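Local coordinates for hypothetical protein Ta0583 (PDB 2FSJ) that polymerizes in the presence of nucleoside triphosphate, best with ATP, into bundled helical filaments, as an archaeal relative of actin, at residues V28-T33 with V197-T202; T52-W57 with I63-T68; E99-I104 with E142-K147; S255-F260 with G266-S271; I310-E315 with L322-P327. One frame throughout, in Å; residues are numbered along the deposited sequence.

Interaction 1 (V28-T33 with V197-T202)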
# COMPACT_ATOMS: atom_id res chain seq x y z
N VAL A 28 -2.76 -4.05 -3.44
CA VAL A 28 -3.95 -3.25 -3.13
C VAL A 28 -3.80 -2.76 -1.68
O VAL A 28 -4.23 -3.43 -0.71
CB VAL A 28 -5.28 -4.01 -3.33
CG1 VAL A 28 -6.50 -3.11 -3.08
CG2 VAL A 28 -5.34 -4.60 -4.70
N GLY A 29 -3.22 -1.57 -1.57
CA GLY A 29 -3.03 -0.94 -0.29
C GLY A 29 -4.31 -0.28 0.20
O GLY A 29 -5.22 0.06 -0.59
N TYR A 30 -4.36 -0.04 1.50
CA TYR A 30 -5.43 0.79 2.12
C TYR A 30 -5.49 2.14 1.41
O TYR A 30 -6.58 2.68 1.07
CB TYR A 30 -5.20 1.00 3.65
CG TYR A 30 -6.15 2.06 4.17
CD1 TYR A 30 -7.49 1.76 4.41
CD2 TYR A 30 -5.75 3.39 4.25
CE1 TYR A 30 -8.41 2.75 4.78
CE2 TYR A 30 -6.67 4.41 4.62
CZ TYR A 30 -7.99 4.08 4.90
OH TYR A 30 -8.92 5.06 5.26
N GLY A 31 -4.30 2.70 1.13
CA GLY A 31 -4.19 4.02 0.55
C GLY A 31 -4.20 4.07 -0.97
O GLY A 31 -4.95 4.87 -1.57
N ASP A 32 -3.33 3.29 -1.60
CA ASP A 32 -3.11 3.31 -3.04
C ASP A 32 -2.99 1.89 -3.54
O ASP A 32 -2.52 1.04 -2.77
CB ASP A 32 -1.83 4.03 -3.45
CG ASP A 32 -1.90 5.53 -3.17
OD1 ASP A 32 -2.67 6.25 -3.85
OD2 ASP A 32 -1.25 6.04 -2.23
N THR A 33 -3.40 1.66 -4.80
CA THR A 33 -3.26 0.38 -5.49
C THR A 33 -2.13 0.58 -6.49
O THR A 33 -2.12 1.55 -7.25
CB THR A 33 -4.64 0.04 -6.17
OG1 THR A 33 -5.60 -0.24 -5.13
CG2 THR A 33 -4.59 -1.19 -7.05
N VAL A 197 5.02 2.34 7.05
CA VAL A 197 4.15 3.28 7.71
C VAL A 197 3.06 3.64 6.71
O VAL A 197 3.33 4.32 5.70
CB VAL A 197 4.86 4.60 8.16
CG1 VAL A 197 3.88 5.44 8.95
CG2 VAL A 197 6.04 4.30 9.06
N GLY A 198 1.88 3.12 6.93
CA GLY A 198 0.73 3.48 6.11
C GLY A 198 -0.15 4.52 6.81
O GLY A 198 0.24 5.11 7.83
N SER A 199 -1.33 4.74 6.23
CA SER A 199 -2.28 5.70 6.78
C SER A 199 -2.85 5.26 8.13
O SER A 199 -2.89 6.04 9.09
CB SER A 199 -3.42 5.93 5.76
OG SER A 199 -4.15 7.10 6.11
N ARG A 200 -3.26 4.01 8.23
CA ARG A 200 -3.91 3.50 9.43
C ARG A 200 -3.10 2.53 10.29
O ARG A 200 -3.33 2.41 11.50
CB ARG A 200 -5.23 2.84 9.00
CG ARG A 200 -6.35 3.87 8.84
CD ARG A 200 -7.60 3.30 8.27
NE ARG A 200 -8.50 2.68 9.24
CZ ARG A 200 -9.35 3.34 10.02
NH1 ARG A 200 -9.41 4.67 10.01
NH2 ARG A 200 -10.13 2.66 10.84
N THR A 201 -2.16 1.82 9.67
CA THR A 201 -1.33 0.86 10.40
C THR A 201 0.12 1.01 10.02
O THR A 201 0.46 1.54 8.94
CB THR A 201 -1.75 -0.61 10.07
OG1 THR A 201 -1.49 -0.88 8.69
CG2 THR A 201 -3.20 -0.80 10.22
N THR A 202 0.97 0.51 10.91
CA THR A 202 2.38 0.33 10.65
C THR A 202 2.76 -1.17 10.76
O THR A 202 2.69 -1.79 11.82
CB THR A 202 3.22 1.22 11.61
OG1 THR A 202 2.92 2.61 11.36
CG2 THR A 202 4.77 1.06 11.30
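Tyr30 reaches from the hairpin turn of residues 28-33 to Ser199 and Arg200 in the turn of residues 197-202, so that two loops that carry ATP-binding residues, Tyr30 on one and Ser199 on the other, meet across the cleft of an actin-type fold. Each hairpin is closed by a backbone bond, Gly29 N to Asp32 O and Gly198 N to Thr201 O; a side chain at Gly29 would run into that Asp32 oxygen. From CB the tyrosine chain swings outward, CG lying opposite the backbone N (chi1 169°), which carries the ring to the neighbouring turn. Tyr30 CD2 and CE2 approach Ser199 CB, each at 3.8 Å and obliquely. On the other side of the ring Tyr30 CZ lies 3.5 Å from Arg200 CD, with CE1 almost as near and CD1 farther. That methylene sits over one face, shifted toward the rim, so Arg200 CD makes a CH-pi contact with the Tyr30 ring, 24° off its normal. The bend of the arginine at chi3 then turns the guanidinium oblique to the ring. Aromatic breadth suits a residue that must touch two neighbours at once, and Tyr30 N is fixed by Asp92 OD1. A serine here would probably leave Arg200 CD and Ser199 CB without their cover and open a gap between the two turns. At the tip, Tyr30 OH meets the same Arg200 CD at 3.7 Å.

Interaction 2 (T52-W57 with I63-T68)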
# COMPACT_ATOMS: atom_id res chain seq x y z
N THR A 52 -21.72 4.67 -9.65
CA THR A 52 -22.40 5.69 -10.44
C THR A 52 -23.61 5.09 -11.17
O THR A 52 -23.53 3.98 -11.72
CB THR A 52 -21.44 6.36 -11.44
OG1 THR A 52 -22.18 7.26 -12.31
CG2 THR A 52 -20.81 5.38 -12.36
N GLU A 53 -24.71 5.84 -11.20
CA GLU A 53 -25.87 5.45 -11.98
C GLU A 53 -25.97 6.10 -13.36
O GLU A 53 -27.03 6.02 -14.00
CB GLU A 53 -27.13 5.73 -11.15
CG GLU A 53 -27.33 4.71 -10.03
CD GLU A 53 -28.50 5.04 -9.10
OE1 GLU A 53 -29.10 6.12 -9.26
OE2 GLU A 53 -28.81 4.22 -8.20
N THR A 54 -24.90 6.71 -13.84
CA THR A 54 -24.87 7.28 -15.19
C THR A 54 -25.13 6.21 -16.27
O THR A 54 -24.75 5.03 -16.09
CB THR A 54 -23.52 8.02 -15.46
OG1 THR A 54 -23.58 8.74 -16.71
CG2 THR A 54 -22.32 7.04 -15.65
N GLU A 55 -25.78 6.60 -17.38
CA GLU A 55 -25.91 5.68 -18.55
C GLU A 55 -24.63 5.73 -19.38
O GLU A 55 -24.32 4.78 -20.08
CB GLU A 55 -27.15 5.96 -19.42
CG GLU A 55 -27.94 7.21 -19.15
CD GLU A 55 -29.05 7.41 -20.17
OE1 GLU A 55 -29.88 6.46 -20.34
OE2 GLU A 55 -29.07 8.49 -20.82
N SER A 56 -23.86 6.80 -19.24
CA SER A 56 -22.51 6.89 -19.81
C SER A 56 -21.51 5.76 -19.40
O SER A 56 -21.68 5.06 -18.39
CB SER A 56 -21.88 8.22 -19.41
OG SER A 56 -20.74 8.48 -20.21
N TRP A 57 -20.48 5.62 -20.22
CA TRP A 57 -19.34 4.78 -19.90
C TRP A 57 -18.08 5.62 -19.88
O TRP A 57 -16.98 5.04 -19.68
CB TRP A 57 -19.17 3.65 -20.92
CG TRP A 57 -20.15 2.60 -20.80
CD1 TRP A 57 -21.27 2.43 -21.57
CD2 TRP A 57 -20.15 1.53 -19.85
NE1 TRP A 57 -21.96 1.32 -21.16
CE2 TRP A 57 -21.30 0.75 -20.10
CE3 TRP A 57 -19.29 1.15 -18.81
CZ2 TRP A 57 -21.61 -0.38 -19.35
CZ3 TRP A 57 -19.60 0.03 -18.07
CH2 TRP A 57 -20.75 -0.73 -18.33
N ILE A 63 -12.45 10.45 -17.64
CA ILE A 63 -12.91 9.72 -16.44
C ILE A 63 -13.55 8.43 -16.92
O ILE A 63 -14.66 8.45 -17.45
CB ILE A 63 -13.92 10.55 -15.66
CG1 ILE A 63 -13.26 11.86 -15.19
CG2 ILE A 63 -14.46 9.73 -14.47
CD1 ILE A 63 -14.17 12.74 -14.31
N PRO A 64 -12.85 7.31 -16.78
CA PRO A 64 -13.42 6.03 -17.20
C PRO A 64 -14.49 5.57 -16.22
O PRO A 64 -14.39 5.81 -15.02
CB PRO A 64 -12.24 5.08 -17.14
CG PRO A 64 -11.29 5.68 -16.20
CD PRO A 64 -11.50 7.16 -16.20
N VAL A 65 -15.51 4.94 -16.76
CA VAL A 65 -16.53 4.28 -15.97
C VAL A 65 -16.41 2.78 -16.27
O VAL A 65 -16.39 2.41 -17.43
CB VAL A 65 -17.94 4.77 -16.31
CG1 VAL A 65 -18.97 4.04 -15.47
CG2 VAL A 65 -18.05 6.31 -16.09
N LEU A 66 -16.31 1.96 -15.24
CA LEU A 66 -16.16 0.53 -15.40
C LEU A 66 -17.31 -0.26 -14.75
O LEU A 66 -18.02 0.26 -13.90
CB LEU A 66 -14.83 0.00 -14.82
CG LEU A 66 -13.52 0.59 -15.33
CD1 LEU A 66 -12.31 -0.13 -14.67
CD2 LEU A 66 -13.37 0.61 -16.87
N SER A 67 -17.44 -1.52 -15.20
CA SER A 67 -18.36 -2.50 -14.62
C SER A 67 -17.74 -3.87 -14.72
O SER A 67 -16.99 -4.17 -15.67
CB SER A 67 -19.68 -2.53 -15.40
OG SER A 67 -20.59 -3.43 -14.82
N THR A 68 -18.00 -4.72 -13.72
CA THR A 68 -17.61 -6.13 -13.82
C THR A 68 -18.81 -7.03 -14.07
O THR A 68 -18.64 -8.21 -14.15
CB THR A 68 -16.92 -6.62 -12.53
OG1 THR A 68 -17.81 -6.51 -11.39
CG2 THR A 68 -15.72 -5.74 -12.21
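Trp57 presents the edge of its indole to the backbone of residues 65-67, while Val65 turns its isopropyl group back toward the 52-57 loop. With CG on the far side from its carbonyl carbon (chi1 -73°), the six-membered ring lies alongside the chain: Trp57 CE3 is 3.4 Å from Val65 O in the ring plane, and Trp57 CH2 meets Ser67 CB at 3.6 Å. The small serine lets the ring edge come this near, and its OG is engaged elsewhere, by Thr73 O and by backbone nitrogens of the following turn. The Val65 and Thr52 side chains cross at about a right angle, Val65 CG1 lying 3.9 Å from Thr52 CG2, and Thr54 CG2 lies loosely near the other methyl, Val65 CG2. Branched residues suit this place because they offer methyls close to the backbone. Both segments belong to the long connection between strands 42-52 and 74-77 of the first actin-like domain, and residues 52-54 form an ST turn in which Thr52 OG1 accepts from Thr54 N at 3.2 Å. One backbone bond ties the two segments, Val65 N to Trp57 O at 3.3 Å; it is bent to 148°, with the donor well above the carbonyl plane. Lys74, on the next strand, supplies a cation-pi partner to the indole, and its NZ also donates to Thr54 O and Ser56 O.

Interaction 3 (E99-I104 with E142-K147)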
# COMPACT_ATOMS: atom_id res chain seq x y z
N GLU A 99 -14.62 -4.66 -1.03
CA GLU A 99 -14.05 -3.34 -1.26
C GLU A 99 -12.88 -3.35 -2.25
O GLU A 99 -12.71 -2.41 -3.00
CB GLU A 99 -13.61 -2.72 0.05
CG GLU A 99 -14.74 -2.41 1.01
CD GLU A 99 -15.07 -3.55 1.98
OE1 GLU A 99 -14.58 -4.70 1.83
OE2 GLU A 99 -15.87 -3.29 2.90
N ALA A 100 -12.13 -4.44 -2.28
CA ALA A 100 -11.00 -4.62 -3.17
C ALA A 100 -11.37 -4.96 -4.61
O ALA A 100 -10.64 -4.57 -5.53
CB ALA A 100 -10.04 -5.73 -2.61
N PHE A 101 -12.48 -5.66 -4.83
CA PHE A 101 -12.75 -6.18 -6.16
C PHE A 101 -12.79 -5.11 -7.27
O PHE A 101 -12.13 -5.29 -8.28
CB PHE A 101 -13.99 -7.11 -6.22
CG PHE A 101 -14.09 -7.86 -7.51
CD1 PHE A 101 -13.00 -8.54 -7.99
CD2 PHE A 101 -15.23 -7.78 -8.31
CE1 PHE A 101 -13.04 -9.16 -9.21
CE2 PHE A 101 -15.29 -8.43 -9.55
CZ PHE A 101 -14.21 -9.11 -10.00
N PRO A 102 -13.53 -4.01 -7.11
CA PRO A 102 -13.49 -2.98 -8.17
C PRO A 102 -12.08 -2.43 -8.42
O PRO A 102 -11.76 -2.03 -9.53
CB PRO A 102 -14.45 -1.92 -7.67
CG PRO A 102 -15.42 -2.67 -6.82
CD PRO A 102 -14.50 -3.67 -6.03
N LEU A 103 -11.23 -2.39 -7.38
CA LEU A 103 -9.87 -1.88 -7.52
C LEU A 103 -8.98 -2.85 -8.30
O LEU A 103 -8.11 -2.43 -9.08
CB LEU A 103 -9.25 -1.60 -6.13
CG LEU A 103 -10.02 -0.55 -5.29
CD1 LEU A 103 -9.40 -0.45 -3.91
CD2 LEU A 103 -10.06 0.82 -5.97
N ILE A 104 -9.20 -4.15 -8.09
CA ILE A 104 -8.53 -5.19 -8.87
C ILE A 104 -8.94 -5.09 -10.34
O ILE A 104 -8.09 -5.09 -11.26
CB ILE A 104 -8.84 -6.58 -8.28
CG1 ILE A 104 -8.17 -6.73 -6.91
CG2 ILE A 104 -8.30 -7.65 -9.20
CD1 ILE A 104 -8.80 -7.75 -5.97
N GLU A 142 -9.64 -18.32 -3.20
CA GLU A 142 -11.02 -18.73 -3.42
C GLU A 142 -11.81 -17.69 -4.22
O GLU A 142 -12.67 -18.04 -5.02
CB GLU A 142 -11.69 -19.05 -2.07
CG GLU A 142 -11.13 -20.35 -1.50
CD GLU A 142 -11.49 -20.62 -0.05
OE1 GLU A 142 -12.33 -19.88 0.51
OE2 GLU A 142 -10.95 -21.60 0.51
N ALA A 143 -11.51 -16.41 -3.98
CA ALA A 143 -12.21 -15.31 -4.60
C ALA A 143 -11.78 -15.12 -6.04
O ALA A 143 -12.59 -14.68 -6.84
CB ALA A 143 -12.00 -13.99 -3.81
N LEU A 144 -10.52 -15.44 -6.35
CA LEU A 144 -9.87 -14.96 -7.57
C LEU A 144 -9.30 -15.98 -8.48
O LEU A 144 -9.30 -15.77 -9.70
CB LEU A 144 -8.77 -13.92 -7.26
CG LEU A 144 -9.16 -12.65 -6.54
CD1 LEU A 144 -7.85 -11.92 -6.14
CD2 LEU A 144 -10.10 -11.76 -7.41
N GLU A 145 -8.78 -17.09 -7.97
CA GLU A 145 -8.11 -18.06 -8.84
C GLU A 145 -9.14 -18.81 -9.68
O GLU A 145 -10.22 -19.14 -9.17
CB GLU A 145 -7.28 -19.09 -8.05
CG GLU A 145 -5.83 -18.77 -7.93
CD GLU A 145 -5.00 -19.82 -7.21
OE1 GLU A 145 -3.78 -19.66 -7.26
OE2 GLU A 145 -5.54 -20.76 -6.57
N ASN A 146 -8.78 -19.11 -10.91
CA ASN A 146 -9.67 -19.81 -11.86
C ASN A 146 -11.02 -19.13 -12.00
O ASN A 146 -12.05 -19.82 -12.12
CB ASN A 146 -9.88 -21.25 -11.39
CG ASN A 146 -8.59 -21.99 -11.27
OD1 ASN A 146 -8.25 -22.53 -10.18
ND2 ASN A 146 -7.85 -22.04 -12.36
N LYS A 147 -11.02 -17.79 -11.91
CA LYS A 147 -12.19 -16.99 -12.23
C LYS A 147 -11.90 -16.24 -13.52
O LYS A 147 -10.79 -15.76 -13.71
CB LYS A 147 -12.48 -15.95 -11.17
CG LYS A 147 -12.72 -16.45 -9.74
CD LYS A 147 -13.78 -17.45 -9.54
CE LYS A 147 -13.86 -17.91 -8.05
NZ LYS A 147 -13.09 -19.12 -7.82
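Lys147 NZ, carried by the turn just behind Leu144, is gripped by two backbone carbonyls: Glu142 O at 3.0 Å, approached from above the carbonyl plane, and Glu145 O at 3.2 Å, nearly along the C=O axis. A lysine is apt at this helix end, where its charge would be expected to favour the negative pole. Leu144 itself meets Phe101 and Ile104, joining the end of helix 133-144 to the start of helix 101-111 over the larger sheet of the first actin-like domain. Ile104 also rests on Leu26 of strand 22-28 and Leu144 on Ile163 of strand 158-170, so branched aliphatic residues fill the seam between helices and strands. After Leu144 the chain leaves the helix through a type II turn to Lys147, in which Asn146 takes the positive phi of 53° that asparagine tolerates well. The nearest CA atoms of the two segments, Phe101 CA and Ala143 CA, are 9.3 Å apart, so the contact is made by side-chain ends. The phenyl of Phe101 meets one leucine methyl obliquely, CE1 to Leu144 CD2 at 4.3 Å. The other methyl, Leu144 CD1, lies 4.3 Å from Ile104 CD1.

Interaction 4 (S255-F260 with G266-S271)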
# COMPACT_ATOMS: atom_id res chain seq x y z
N SER A 255 2.90 18.62 4.97
CA SER A 255 4.15 18.99 4.25
C SER A 255 4.27 20.49 3.95
O SER A 255 5.38 21.06 4.00
CB SER A 255 4.20 18.18 2.95
OG SER A 255 4.01 16.81 3.25
N HIS A 256 3.15 21.14 3.68
CA HIS A 256 3.16 22.58 3.44
C HIS A 256 1.85 23.30 3.81
O HIS A 256 0.76 22.72 3.79
CB HIS A 256 3.51 22.87 1.97
CG HIS A 256 2.58 22.23 1.00
ND1 HIS A 256 2.78 20.96 0.51
CD2 HIS A 256 1.44 22.69 0.43
CE1 HIS A 256 1.79 20.65 -0.31
NE2 HIS A 256 0.97 21.69 -0.38
N PRO A 257 1.93 24.60 4.06
CA PRO A 257 0.72 25.35 4.43
C PRO A 257 -0.28 25.33 3.29
O PRO A 257 0.05 25.21 2.11
CB PRO A 257 1.24 26.75 4.78
CG PRO A 257 2.76 26.57 4.97
CD PRO A 257 3.13 25.48 4.01
N VAL A 258 -1.55 25.34 3.68
CA VAL A 258 -2.66 25.28 2.75
C VAL A 258 -3.60 26.42 3.08
O VAL A 258 -3.54 27.00 4.17
CB VAL A 258 -3.43 23.95 2.84
CG1 VAL A 258 -2.53 22.75 2.40
CG2 VAL A 258 -4.04 23.72 4.28
N MET A 259 -4.46 26.72 2.12
CA MET A 259 -5.52 27.70 2.26
C MET A 259 -6.83 26.97 2.47
O MET A 259 -7.13 26.02 1.73
CB MET A 259 -5.66 28.53 0.97
CG MET A 259 -4.49 29.36 0.59
SD MET A 259 -3.95 30.49 1.90
CE MET A 259 -5.40 31.51 2.15
N PHE A 260 -7.59 27.43 3.47
CA PHE A 260 -8.95 26.95 3.73
C PHE A 260 -9.79 28.14 4.22
O PHE A 260 -9.39 28.87 5.13
CB PHE A 260 -8.97 25.77 4.73
CG PHE A 260 -10.35 25.18 4.91
CD1 PHE A 260 -10.94 24.43 3.89
CD2 PHE A 260 -11.08 25.41 6.08
CE1 PHE A 260 -12.23 23.91 4.03
CE2 PHE A 260 -12.39 24.88 6.23
CZ PHE A 260 -12.96 24.13 5.20
N GLY A 266 -1.80 25.12 8.87
CA GLY A 266 -0.87 24.00 8.86
C GLY A 266 0.55 24.27 8.38
O GLY A 266 1.10 25.33 8.57
N GLY A 267 1.15 23.27 7.75
CA GLY A 267 2.52 23.31 7.29
C GLY A 267 3.44 22.74 8.33
O GLY A 267 2.98 22.38 9.42
N PRO A 268 4.73 22.61 7.98
CA PRO A 268 5.72 21.95 8.83
C PRO A 268 5.93 22.56 10.22
O PRO A 268 6.34 21.81 11.11
CB PRO A 268 7.02 22.06 8.02
CG PRO A 268 6.60 22.25 6.65
CD PRO A 268 5.33 23.05 6.71
N GLU A 269 5.69 23.85 10.42
CA GLU A 269 5.85 24.42 11.76
C GLU A 269 4.87 23.75 12.71
O GLU A 269 5.19 23.49 13.86
CB GLU A 269 5.59 25.94 11.77
N VAL A 270 3.68 23.46 12.19
CA VAL A 270 2.60 22.87 12.98
C VAL A 270 2.68 21.32 12.98
O VAL A 270 2.45 20.66 14.00
CB VAL A 270 1.20 23.32 12.43
CG1 VAL A 270 0.09 22.81 13.29
CG2 VAL A 270 1.09 24.85 12.34
N SER A 271 2.96 20.75 11.82
CA SER A 271 2.94 19.32 11.67
C SER A 271 4.18 18.69 12.30
O SER A 271 4.16 17.52 12.68
CB SER A 271 2.79 18.95 10.19
OG SER A 271 3.98 19.18 9.45
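Pro268 and Ser255 supply the shortest approach: the carbonyl oxygen of Ser255 stands 3.2 Å from Pro268 CG and 3.4 Å from its CD, a polar atom facing two ring methylenes. A second carbonyl oxygen, Gly266 O, lies 4.0 Å from a proline ring carbon, Pro257 CB. Backbone-to-backbone packing follows one residue along. Gly267 CA lies 3.5 Å from both His256 C and Pro257 N, and a side chain at Gly267 would collide with Pro257 CG; its phi of 93° is a further reason for glycine, as is the positive phi of Gly266. The apolar part is slight: the two proline rings come together at their CD atoms, Pro257 CD to Pro268 CD at 4.2 Å. The whole forms the base of the beta hairpin 258-260/263-265 in the second domain, at the point where its return strand enters the long helix 268-290. Gly267 is the N-cap of that helix, and Pro268 suits the first turn, where a ring nitrogen without hydrogen costs no helical bond. Within the helix, Ser271 N donates to Gly267 O at 2.9 Å. On the hairpin itself Val258 packs against helix 247-253, and Ser271 OG bonds to Leu254 O.

Interaction 5 (I310-E315 with L322-P327)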
# COMPACT_ATOMS: atom_id res chain seq x y z
N ILE A 310 8.86 10.53 7.96
CA ILE A 310 9.55 10.25 9.23
C ILE A 310 10.60 9.12 9.13
O ILE A 310 11.11 8.69 10.13
CB ILE A 310 8.50 9.85 10.35
CG1 ILE A 310 7.70 8.62 9.92
CG2 ILE A 310 7.59 11.02 10.72
CD1 ILE A 310 6.89 7.96 11.03
N GLY A 311 10.84 8.57 7.95
CA GLY A 311 11.69 7.38 7.81
C GLY A 311 13.07 7.51 8.45
O GLY A 311 13.58 6.58 9.12
N ASP A 312 13.67 8.69 8.27
CA ASP A 312 15.01 8.97 8.77
C ASP A 312 15.10 8.81 10.26
O ASP A 312 16.15 8.43 10.77
CB ASP A 312 15.47 10.37 8.41
CG ASP A 312 15.90 10.50 6.94
OD1 ASP A 312 16.04 9.47 6.25
OD2 ASP A 312 16.11 11.62 6.41
N ARG A 313 14.02 9.11 10.96
CA ARG A 313 13.97 8.97 12.40
C ARG A 313 14.15 7.54 12.86
O ARG A 313 14.46 7.35 14.03
CB ARG A 313 12.63 9.45 12.97
CG ARG A 313 12.39 10.91 12.93
CD ARG A 313 13.30 11.71 13.91
NE ARG A 313 13.42 11.10 15.24
CZ ARG A 313 12.42 10.96 16.11
NH1 ARG A 313 11.21 11.39 15.84
NH2 ARG A 313 12.65 10.39 17.27
N PHE A 314 13.93 6.53 12.02
CA PHE A 314 14.01 5.16 12.50
C PHE A 314 15.45 4.67 12.72
O PHE A 314 15.69 3.68 13.37
CB PHE A 314 13.23 4.18 11.58
CG PHE A 314 11.79 4.48 11.44
CD1 PHE A 314 11.02 4.92 12.51
CD2 PHE A 314 11.17 4.32 10.21
CE1 PHE A 314 9.65 5.18 12.34
CE2 PHE A 314 9.84 4.58 10.06
CZ PHE A 314 9.09 5.03 11.10
N GLU A 315 16.43 5.41 12.20
CA GLU A 315 17.83 5.04 12.39
C GLU A 315 18.21 4.89 13.84
O GLU A 315 19.07 4.11 14.16
CB GLU A 315 18.74 6.08 11.79
CG GLU A 315 20.18 5.60 11.79
CD GLU A 315 21.02 6.23 10.72
OE1 GLU A 315 20.59 7.24 10.06
OE2 GLU A 315 22.14 5.71 10.56
N LEU A 322 20.55 1.92 8.53
CA LEU A 322 19.43 2.43 7.76
C LEU A 322 19.71 2.24 6.26
O LEU A 322 20.77 2.60 5.74
CB LEU A 322 19.16 3.90 8.09
CG LEU A 322 17.96 4.55 7.38
CD1 LEU A 322 16.66 4.03 7.98
CD2 LEU A 322 18.00 6.08 7.39
N VAL A 323 18.73 1.64 5.60
CA VAL A 323 18.75 1.44 4.16
C VAL A 323 17.69 2.44 3.68
O VAL A 323 16.55 2.35 4.06
CB VAL A 323 18.37 -0.03 3.80
CG1 VAL A 323 18.39 -0.27 2.29
CG2 VAL A 323 19.27 -1.00 4.48
N LYS A 324 18.05 3.43 2.87
CA LYS A 324 17.03 4.36 2.36
C LYS A 324 16.69 3.98 0.92
O LYS A 324 17.56 3.99 0.06
CB LYS A 324 17.51 5.82 2.41
CG LYS A 324 17.57 6.42 3.82
CD LYS A 324 18.03 7.86 3.80
CE LYS A 324 19.44 8.04 4.40
NZ LYS A 324 19.92 9.49 4.31
N ILE A 325 15.43 3.67 0.67
CA ILE A 325 15.01 3.24 -0.66
C ILE A 325 14.92 4.50 -1.51
O ILE A 325 14.41 5.50 -1.04
CB ILE A 325 13.62 2.49 -0.61
CG1 ILE A 325 13.73 1.09 0.03
CG2 ILE A 325 13.06 2.28 -2.00
CD1 ILE A 325 14.83 0.90 1.05
N LYS A 326 15.40 4.43 -2.74
CA LYS A 326 15.19 5.49 -3.71
C LYS A 326 13.72 5.87 -3.68
O LYS A 326 12.83 4.98 -3.64
CB LYS A 326 15.56 5.04 -5.13
N PRO A 327 13.44 7.17 -3.68
CA PRO A 327 12.07 7.65 -3.88
C PRO A 327 11.36 7.02 -5.09
O PRO A 327 10.18 6.77 -5.03
CB PRO A 327 12.26 9.17 -4.07
CG PRO A 327 13.48 9.47 -3.25
CD PRO A 327 14.39 8.28 -3.43
O HOH W 1 22.51 4.27 8.67
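Leu322 fills the close side of this contact, its branched end directed toward Gly311, Asp312 and Glu315. CG lies anti to the backbone N (chi1 -177°), which sends Leu322 CD1 toward Gly311 O at 4.2 Å and Leu322 CD2 toward Glu315 OE1 at 3.9 Å. The extended glutamate crosses the leucine at about a right angle; its aliphatic Glu315 CG is 4.2 Å from Leu322 CB, and the carboxylate also lies against the leucine. Pro302 of strand 297-303 also touches Leu322, whose neighbour Val323 shares a backbone bond with Leu300; residues 322-327 thus run beside that strand of the second domain's sheet. Residues 311-314 follow helix 307-310 with helical backbone angles but without the regular bonds, close to the ATP-binding Ser307. Toward solvent the contact slackens. Asp312 OD1 lies 3.5 Å from Lys324 CD, but the lysine bends at chi3 and its NZ stays 4.3 Å from Asp312 OD1, an attraction of opposite charges short of a salt bridge. Glu315 OE2 accepts from Gly320 N; a water between this oxygen and Leu322 N sits too near the carboxylate to be trusted. With an alanine at Glu315, Gly320 N would probably lose its acceptor and Leu322 part of its cover.

Overall arrangement
Interaction 1 lies at the nucleotide cleft, its centre about 4 Å from that of the chain, and the others are spread over the two domains that it joins. Interaction 3 packs against its first loop: Leu103 CD1 is 4.0 Å from both Thr33 OG1 and Val28 CG1. Interaction 5 touches its second, with Phe314 CZ 3.7 Å from Val197 CG2. Interaction 2 connects to interaction 3 through Thr68 OG1 and Phe101 CE2, 3.7 Å apart. Interaction 4 touches none of the rest, its nearest atoms about 8 Å from those of interaction 5, yet the Ser255 side chain is about 7 Å from those of Gln251 and Asn308 of the ATP site.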